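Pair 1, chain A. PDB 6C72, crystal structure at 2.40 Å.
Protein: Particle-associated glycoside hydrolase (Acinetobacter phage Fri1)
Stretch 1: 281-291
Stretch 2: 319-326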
# COMPACT_ATOMS: atom_id res chain seq x y z
N THR A 281 10.93 6.46 3.61
CA THR A 281 9.65 6.41 4.30
C THR A 281 9.71 7.20 5.60
O THR A 281 10.62 7.01 6.41
CB THR A 281 9.22 4.96 4.58
OG1 THR A 281 9.02 4.28 3.33
CG2 THR A 281 7.92 4.93 5.37
N PHE A 282 8.73 8.07 5.78
CA PHE A 282 8.49 8.75 7.05
C PHE A 282 7.17 8.23 7.61
O PHE A 282 6.16 8.25 6.91
CB PHE A 282 8.43 10.27 6.86
CG PHE A 282 9.71 10.88 6.36
CD1 PHE A 282 9.96 10.97 4.99
CD2 PHE A 282 10.65 11.38 7.25
CE1 PHE A 282 11.14 11.56 4.52
CE2 PHE A 282 11.82 11.96 6.78
CZ PHE A 282 12.07 12.05 5.41
N LYS A 283 7.20 7.74 8.84
CA LYS A 283 6.01 7.26 9.53
C LYS A 283 5.89 7.95 10.88
O LYS A 283 6.84 7.91 11.68
CB LYS A 283 6.05 5.75 9.72
CG LYS A 283 4.76 5.17 10.29
CD LYS A 283 5.05 3.84 10.97
CE LYS A 283 5.04 2.70 9.97
NZ LYS A 283 3.63 2.20 9.74
N ASN A 284 4.75 8.59 11.14
CA ASN A 284 4.48 9.28 12.40
C ASN A 284 5.60 10.27 12.73
O ASN A 284 6.11 10.33 13.85
CB ASN A 284 4.27 8.29 13.55
CG ASN A 284 3.64 8.94 14.79
OD1 ASN A 284 2.81 9.85 14.68
ND2 ASN A 284 4.05 8.47 15.98
N CYS A 285 6.02 11.02 11.71
CA CYS A 285 6.99 12.09 11.88
C CYS A 285 6.27 13.42 11.68
O CYS A 285 5.22 13.47 11.06
CB CYS A 285 8.14 11.95 10.87
SG CYS A 285 9.07 10.41 11.06
N THR A 286 6.85 14.50 12.19
CA THR A 286 6.28 15.82 11.97
C THR A 286 7.31 16.74 11.35
O THR A 286 8.52 16.50 11.45
CB THR A 286 5.73 16.46 13.26
OG1 THR A 286 6.81 16.92 14.08
CG2 THR A 286 4.86 15.48 14.06
N PHE A 287 6.83 17.76 10.64
CA PHE A 287 7.67 18.79 10.04
C PHE A 287 7.04 20.13 10.40
O PHE A 287 5.93 20.43 9.93
CB PHE A 287 7.78 18.61 8.52
CG PHE A 287 8.20 17.21 8.09
CD1 PHE A 287 7.27 16.19 7.95
CD2 PHE A 287 9.54 16.94 7.83
CE1 PHE A 287 7.65 14.92 7.56
CE2 PHE A 287 9.94 15.67 7.43
CZ PHE A 287 8.99 14.65 7.29
N GLN A 288 7.69 20.91 11.26
CA GLN A 288 7.03 22.06 11.88
C GLN A 288 7.93 23.28 11.83
O GLN A 288 9.07 23.23 12.30
CB GLN A 288 6.63 21.75 13.33
CG GLN A 288 6.19 20.32 13.53
CD GLN A 288 5.36 20.11 14.78
OE1 GLN A 288 4.43 20.88 15.05
NE2 GLN A 288 5.68 19.08 15.55
N GLN A 289 7.42 24.37 11.26
CA GLN A 289 8.02 25.71 11.36
C GLN A 289 7.14 26.57 12.27
O GLN A 289 6.33 27.37 11.81
CB GLN A 289 8.17 26.33 9.98
CG GLN A 289 9.15 25.58 9.07
CD GLN A 289 10.62 25.97 9.29
OE1 GLN A 289 11.00 26.41 10.37
NE2 GLN A 289 11.44 25.79 8.26
N LEU A 290 7.33 26.43 13.58
CA LEU A 290 6.49 27.12 14.56
C LEU A 290 7.23 28.25 15.27
O LEU A 290 6.76 28.72 16.31
CB LEU A 290 5.94 26.12 15.57
CG LEU A 290 5.05 25.03 14.97
CD1 LEU A 290 4.43 24.17 16.07
CD2 LEU A 290 3.97 25.64 14.08
N LYS A 291 8.35 28.72 14.73
CA LYS A 291 9.10 29.84 15.28
C LYS A 291 9.16 30.94 14.22
O LYS A 291 10.19 31.10 13.55
CB LYS A 291 10.50 29.41 15.71
CG LYS A 291 10.51 28.24 16.68
CD LYS A 291 11.72 28.29 17.57
CE LYS A 291 11.66 27.24 18.68
NZ LYS A 291 12.86 27.38 19.57
N ASN A 319 0.97 9.15 8.00
CA ASN A 319 0.57 9.67 9.31
C ASN A 319 1.57 10.72 9.81
O ASN A 319 1.99 10.72 10.97
CB ASN A 319 0.41 8.53 10.32
CG ASN A 319 -0.19 8.98 11.63
OD1 ASN A 319 -0.88 10.00 11.69
ND2 ASN A 319 0.07 8.24 12.69
N CYS A 320 1.97 11.62 8.92
CA CYS A 320 2.88 12.70 9.25
C CYS A 320 2.11 14.00 9.37
O CYS A 320 0.99 14.13 8.88
CB CYS A 320 3.98 12.84 8.18
SG CYS A 320 5.11 11.42 8.13
N VAL A 321 2.71 14.97 10.06
CA VAL A 321 2.15 16.30 10.23
C VAL A 321 3.08 17.31 9.57
O VAL A 321 4.29 17.29 9.80
CB VAL A 321 1.95 16.66 11.72
CG1 VAL A 321 1.51 18.13 11.86
CG2 VAL A 321 0.93 15.72 12.37
N PHE A 322 2.51 18.15 8.72
CA PHE A 322 3.19 19.31 8.16
C PHE A 322 2.49 20.54 8.72
O PHE A 322 1.29 20.72 8.50
CB PHE A 322 3.15 19.30 6.64
CG PHE A 322 3.64 18.02 6.03
CD1 PHE A 322 4.99 17.83 5.78
CD2 PHE A 322 2.74 17.01 5.69
CE1 PHE A 322 5.46 16.65 5.22
CE2 PHE A 322 3.19 15.82 5.11
CZ PHE A 322 4.56 15.64 4.88
N ASN A 323 3.23 21.37 9.44
CA ASN A 323 2.62 22.46 10.19
C ASN A 323 3.49 23.70 10.09
O ASN A 323 4.69 23.64 10.38
CB ASN A 323 2.42 22.04 11.66
CG ASN A 323 1.55 22.99 12.43
OD1 ASN A 323 1.06 23.97 11.88
ND2 ASN A 323 1.35 22.71 13.71
N ALA A 324 2.89 24.82 9.72
CA ALA A 324 3.66 26.05 9.59
C ALA A 324 2.81 27.23 10.00
O ALA A 324 1.60 27.26 9.76
CB ALA A 324 4.18 26.24 8.16
N LEU A 325 3.44 28.18 10.68
CA LEU A 325 2.84 29.48 10.93
C LEU A 325 3.47 30.49 9.97
O LEU A 325 4.59 30.30 9.48
CB LEU A 325 3.05 29.93 12.38
CG LEU A 325 2.53 28.99 13.48
CD1 LEU A 325 3.00 29.46 14.87
CD2 LEU A 325 1.02 28.86 13.41
N ALA A 326 2.72 31.55 9.69
CA ALA A 326 3.22 32.56 8.77
C ALA A 326 4.54 33.12 9.28
O ALA A 326 4.75 33.28 10.49
CB ALA A 326 2.18 33.68 8.61
O HOH W 1 2.08 12.05 13.28
O HOH W 2 -0.06 10.02 15.10
O HOH W 3 7.01 30.06 11.24

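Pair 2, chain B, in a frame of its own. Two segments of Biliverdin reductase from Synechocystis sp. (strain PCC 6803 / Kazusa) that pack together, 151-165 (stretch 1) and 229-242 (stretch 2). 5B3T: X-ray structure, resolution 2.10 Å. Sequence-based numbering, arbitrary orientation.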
# COMPACT_ATOMS: atom_id res chain seq x y z
N GLY B 151 -11.11 -2.49 24.40
CA GLY B 151 -10.49 -1.67 25.43
C GLY B 151 -9.10 -1.20 25.06
O GLY B 151 -8.77 -0.98 23.89
N GLU B 152 -8.26 -1.03 26.08
CA GLU B 152 -6.90 -0.55 25.87
C GLU B 152 -6.06 -1.63 25.21
O GLU B 152 -5.83 -2.70 25.80
CB GLU B 152 -6.26 -0.11 27.19
CG GLU B 152 -4.90 0.54 27.02
CD GLU B 152 -4.15 0.70 28.33
OE1 GLU B 152 -4.55 0.06 29.33
OE2 GLU B 152 -3.16 1.46 28.36
N VAL B 153 -5.59 -1.37 23.99
CA VAL B 153 -4.76 -2.31 23.26
C VAL B 153 -3.33 -2.19 23.78
O VAL B 153 -2.73 -1.11 23.74
CB VAL B 153 -4.83 -2.05 21.75
CG1 VAL B 153 -4.06 -3.13 20.99
CG2 VAL B 153 -6.28 -1.99 21.30
N PHE B 154 -2.77 -3.30 24.26
CA PHE B 154 -1.44 -3.30 24.85
C PHE B 154 -0.43 -4.18 24.13
O PHE B 154 0.77 -4.01 24.35
CB PHE B 154 -1.50 -3.74 26.32
CG PHE B 154 -2.16 -5.08 26.53
CD1 PHE B 154 -1.43 -6.25 26.43
CD2 PHE B 154 -3.51 -5.17 26.84
CE1 PHE B 154 -2.03 -7.49 26.62
CE2 PHE B 154 -4.12 -6.40 27.03
CZ PHE B 154 -3.38 -7.56 26.92
N TYR B 155 -0.87 -5.11 23.28
CA TYR B 155 0.04 -6.02 22.61
C TYR B 155 -0.55 -6.41 21.27
O TYR B 155 -1.70 -6.87 21.21
CB TYR B 155 0.31 -7.26 23.47
CG TYR B 155 1.40 -8.18 22.96
CD1 TYR B 155 2.58 -7.67 22.44
CD2 TYR B 155 1.25 -9.56 23.02
CE1 TYR B 155 3.58 -8.52 21.98
CE2 TYR B 155 2.25 -10.41 22.57
CZ TYR B 155 3.41 -9.89 22.05
OH TYR B 155 4.40 -10.73 21.60
N ALA B 156 0.21 -6.22 20.20
CA ALA B 156 -0.23 -6.56 18.86
C ALA B 156 0.92 -7.22 18.11
O ALA B 156 2.09 -6.90 18.32
CB ALA B 156 -0.72 -5.34 18.08
N ARG B 157 0.57 -8.15 17.22
CA ARG B 157 1.56 -8.84 16.41
C ARG B 157 1.03 -8.98 14.99
O ARG B 157 -0.06 -9.53 14.78
CB ARG B 157 1.91 -10.21 16.99
CG ARG B 157 3.01 -10.92 16.22
CD ARG B 157 3.55 -12.12 16.98
NE ARG B 157 4.92 -12.43 16.59
CZ ARG B 157 5.24 -13.26 15.60
NH1 ARG B 157 4.27 -13.87 14.92
NH2 ARG B 157 6.50 -13.49 15.30
N TYR B 158 1.80 -8.49 14.03
CA TYR B 158 1.46 -8.54 12.61
C TYR B 158 2.62 -9.21 11.89
O TYR B 158 3.70 -8.62 11.77
CB TYR B 158 1.19 -7.13 12.07
CG TYR B 158 1.00 -7.01 10.57
CD1 TYR B 158 0.36 -8.01 9.85
CD2 TYR B 158 1.43 -5.88 9.89
CE1 TYR B 158 0.19 -7.89 8.48
CE2 TYR B 158 1.26 -5.75 8.53
CZ TYR B 158 0.64 -6.76 7.82
OH TYR B 158 0.47 -6.63 6.47
N SER B 159 2.41 -10.44 11.44
CA SER B 159 3.48 -11.24 10.86
C SER B 159 3.05 -11.77 9.50
O SER B 159 1.98 -12.38 9.37
CB SER B 159 3.85 -12.41 11.78
OG SER B 159 4.87 -13.20 11.20
N THR B 160 3.89 -11.54 8.50
CA THR B 160 3.69 -12.05 7.15
C THR B 160 4.93 -12.83 6.76
O THR B 160 6.00 -12.25 6.56
CB THR B 160 3.42 -10.92 6.15
OG1 THR B 160 2.40 -10.06 6.67
CG2 THR B 160 2.97 -11.48 4.82
N ILE B 161 4.81 -14.16 6.66
CA ILE B 161 5.90 -15.02 6.24
C ILE B 161 5.43 -15.81 5.03
O ILE B 161 4.41 -16.50 5.09
CB ILE B 161 6.37 -15.95 7.36
CG1 ILE B 161 7.08 -15.15 8.46
CG2 ILE B 161 7.30 -17.03 6.81
CD1 ILE B 161 7.56 -15.98 9.62
N MET B 162 6.18 -15.71 3.93
CA MET B 162 5.79 -16.31 2.65
C MET B 162 6.97 -17.10 2.09
O MET B 162 7.89 -16.52 1.50
CB MET B 162 5.33 -15.23 1.68
CG MET B 162 5.15 -15.71 0.25
SD MET B 162 4.02 -17.11 0.14
CE MET B 162 2.54 -16.41 0.88
N GLY B 163 6.95 -18.41 2.26
CA GLY B 163 7.98 -19.25 1.68
C GLY B 163 7.89 -19.26 0.17
O GLY B 163 6.80 -19.33 -0.41
N GLN B 164 9.04 -19.18 -0.48
CA GLN B 164 9.10 -19.17 -1.94
C GLN B 164 10.42 -19.78 -2.39
O GLN B 164 11.49 -19.24 -2.08
CB GLN B 164 8.95 -17.75 -2.49
CG GLN B 164 9.12 -17.63 -4.00
CD GLN B 164 8.14 -18.50 -4.77
OE1 GLN B 164 6.93 -18.47 -4.50
NE2 GLN B 164 8.64 -19.27 -5.72
N ASN B 165 10.34 -20.89 -3.10
CA ASN B 165 11.52 -21.62 -3.55
C ASN B 165 11.24 -22.23 -4.93
O ASN B 165 10.34 -23.04 -5.07
CB ASN B 165 11.90 -22.70 -2.54
CG ASN B 165 13.27 -23.30 -2.79
OD1 ASN B 165 14.06 -22.78 -3.58
ND2 ASN B 165 13.57 -24.40 -2.11
N ASN B 229 2.79 5.57 21.95
CA ASN B 229 2.74 6.54 23.03
C ASN B 229 1.70 6.19 24.07
O ASN B 229 1.90 6.47 25.26
CB ASN B 229 2.48 7.93 22.47
CG ASN B 229 3.74 8.68 22.21
OD1 ASN B 229 4.59 8.76 23.09
ND2 ASN B 229 3.89 9.22 21.00
N ASN B 230 0.60 5.58 23.66
CA ASN B 230 -0.44 5.18 24.59
C ASN B 230 -0.19 3.79 25.17
O ASN B 230 -1.11 3.20 25.75
CB ASN B 230 -1.81 5.27 23.91
CG ASN B 230 -2.08 6.64 23.34
OD1 ASN B 230 -1.35 7.60 23.62
ND2 ASN B 230 -3.12 6.75 22.53
N GLY B 231 1.02 3.25 25.01
CA GLY B 231 1.46 2.06 25.71
C GLY B 231 1.59 0.82 24.86
O GLY B 231 2.20 -0.16 25.32
N LEU B 232 1.06 0.82 23.64
CA LEU B 232 1.03 -0.39 22.83
C LEU B 232 2.44 -0.84 22.46
O LEU B 232 3.26 -0.04 22.01
CB LEU B 232 0.20 -0.17 21.57
CG LEU B 232 0.26 -1.30 20.53
CD1 LEU B 232 -0.30 -2.60 21.10
CD2 LEU B 232 -0.48 -0.90 19.27
N LYS B 233 2.71 -2.13 22.66
CA LYS B 233 3.90 -2.78 22.14
C LYS B 233 3.48 -3.64 20.95
O LYS B 233 2.64 -4.53 21.10
CB LYS B 233 4.57 -3.63 23.21
CG LYS B 233 5.56 -4.64 22.66
CD LYS B 233 6.75 -3.95 22.02
CE LYS B 233 8.03 -4.71 22.29
NZ LYS B 233 9.21 -3.82 22.44
N ALA B 234 4.06 -3.36 19.79
CA ALA B 234 3.69 -4.05 18.56
C ALA B 234 4.91 -4.73 17.95
O ALA B 234 6.01 -4.17 17.96
CB ALA B 234 3.06 -3.09 17.55
N GLU B 235 4.70 -5.93 17.42
CA GLU B 235 5.71 -6.66 16.68
C GLU B 235 5.27 -6.72 15.23
O GLU B 235 4.13 -7.08 14.94
CB GLU B 235 5.90 -8.07 17.25
CG GLU B 235 6.19 -8.09 18.75
CD GLU B 235 6.07 -9.48 19.34
OE1 GLU B 235 5.52 -10.37 18.66
OE2 GLU B 235 6.52 -9.69 20.48
N VAL B 236 6.17 -6.36 14.32
CA VAL B 236 5.88 -6.32 12.89
C VAL B 236 6.95 -7.14 12.17
O VAL B 236 8.13 -6.79 12.19
CB VAL B 236 5.85 -4.88 12.34
CG1 VAL B 236 5.48 -4.88 10.87
CG2 VAL B 236 4.86 -4.04 13.13
N ILE B 237 6.52 -8.24 11.54
CA ILE B 237 7.43 -9.24 10.99
C ILE B 237 7.14 -9.39 9.50
O ILE B 237 5.98 -9.54 9.10
CB ILE B 237 7.27 -10.60 11.71
CG1 ILE B 237 7.20 -10.41 13.22
CG2 ILE B 237 8.40 -11.54 11.33
CD1 ILE B 237 8.45 -9.82 13.83
N TYR B 238 8.20 -9.36 8.69
CA TYR B 238 8.07 -9.58 7.25
C TYR B 238 9.18 -10.52 6.80
O TYR B 238 10.36 -10.17 6.88
CB TYR B 238 8.15 -8.26 6.47
CG TYR B 238 7.95 -8.43 4.97
CD1 TYR B 238 9.03 -8.68 4.13
CD2 TYR B 238 6.69 -8.33 4.40
CE1 TYR B 238 8.86 -8.83 2.77
CE2 TYR B 238 6.50 -8.49 3.04
CZ TYR B 238 7.59 -8.73 2.23
OH TYR B 238 7.41 -8.89 0.87
N GLY B 239 8.79 -11.70 6.33
CA GLY B 239 9.75 -12.65 5.80
C GLY B 239 9.25 -13.32 4.53
O GLY B 239 8.06 -13.61 4.40
N LYS B 240 10.15 -13.55 3.58
CA LYS B 240 9.81 -14.29 2.38
C LYS B 240 11.08 -14.87 1.78
O LYS B 240 12.19 -14.37 2.03
CB LYS B 240 9.08 -13.42 1.35
CG LYS B 240 9.95 -12.36 0.67
CD LYS B 240 9.13 -11.56 -0.33
CE LYS B 240 9.91 -10.38 -0.88
NZ LYS B 240 9.04 -9.47 -1.67
N GLY B 241 10.92 -15.93 1.00
CA GLY B 241 12.06 -16.51 0.33
C GLY B 241 12.30 -17.98 0.59
O GLY B 241 11.42 -18.69 1.09
N GLU B 242 13.51 -18.45 0.27
CA GLU B 242 13.79 -19.87 0.17
C GLU B 242 13.98 -20.55 1.53
O GLU B 242 13.89 -21.78 1.60
CB GLU B 242 15.03 -20.09 -0.70
CG GLU B 242 14.79 -19.80 -2.18
CD GLU B 242 16.06 -19.85 -3.01
OE1 GLU B 242 17.13 -20.22 -2.46
OE2 GLU B 242 15.99 -19.52 -4.21
O HOH W 4 -1.47 0.17 26.01
O HOH W 5 1.90 -2.64 26.35
O HOH W 6 3.77 -8.38 8.37
O HOH W 7 11.70 -24.14 0.68

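The sharpest difference lies at one matched pair of rungs. In pair 1, Phe287(A) and Phe322(A) sit side by side on neighbouring strands and lay their rings nearly parallel, planes 9° apart, but slid so that they barely overlap; the centroids are 5.1 Å apart and Phe287(A) CD1 comes within 3.3 Å of Phe322(A) CE1. In pair 2 the same rung holds Tyr158(B) and Val236(B), and the contact is looser, with Tyr158(B) CD2 4.3 Å from Val236(B) CG1. The rotamers differ as well: both phenylalanines take chi1 m, whereas Tyr158(B) and Val236(B) take t. Accordingly, the side-chain centres of Phe287(A) and Tyr158(B) lie 4.4 Å apart although their CA atoms superpose within 0.5 Å.

The frame beneath is common to both: two parallel strands in register, their axes at 1° in pair 1 and 4° in pair 2, superposing with an RMSD of 0.7 Å over 14 residues. The hydrogen bonds follow the same alternation. Phe287(A) N donates to Val321(A) O (2.7 Å) and Asn323(A) N to Phe287(A) O (2.9 Å); at the matched positions Tyr158(B) N donates to Glu235(B) O and Ile237(B) N to Tyr158(B) O, both at 2.9 Å. One residue thus grips two residues flanking its partner, and this parallel pattern asks nothing of the side chains. Pair 2 carries it further along a longer strand, and buries 1061 Å² against 671 Å² in pair 1.

The next rungs show how freely the other face can be filled. Thr286(A) and Val321(A) make a small contact, CG2 of Thr286(A) lying 3.9 Å from CB of Val321(A). Their counterparts, Arg157(B) and Glu235(B), form a salt bridge, NE of Arg157(B) 3.0 Å from OE1 of Glu235(B), although the hydrogen bond within it is weak. Glu235(B) also accepts from Tyr155(B), whose OH lies 2.6 Å from OE2, so one carboxylate ties together two residues of the neighbouring strand. Further along that face, Gln288(A) and Asn323(A) are replaced by Ser159(B) and Ile237(B); Ile237(B) CG1 also lies over one face of the Arg157(B) guanidinium, 3.8 Å from NH2.

Before the bridged rungs of pair 1, Asn284(A) and Asn319(A) both adopt positive phi, and two waters join them. One donates to Asn284(A) OD1 and Asn319(A) O, 2.7 Å each; the other donates to Asn284(A) OD1 and accepts from Asn319(A) ND2. The matched Tyr155(B) and Lys233(B) are instead an ordinary strand rung. Beside them, Cys285(A) and Cys320(A) match Ala156(B) and Ala234(B): small residues in both, with CB of Cys285(A) 4.1 Å from SG of Cys320(A), and the two alanine CB atoms 4.4 Å apart.

At the far end, Leu290(A) CD2 packs 3.7 Å from Leu325(A) CG, whereas Ile161(B) faces Gly239(B), which has no side chain to offer. The rule to read is that the backbone fixes the rungs, while each rung may be filled with rings, charges or small residues.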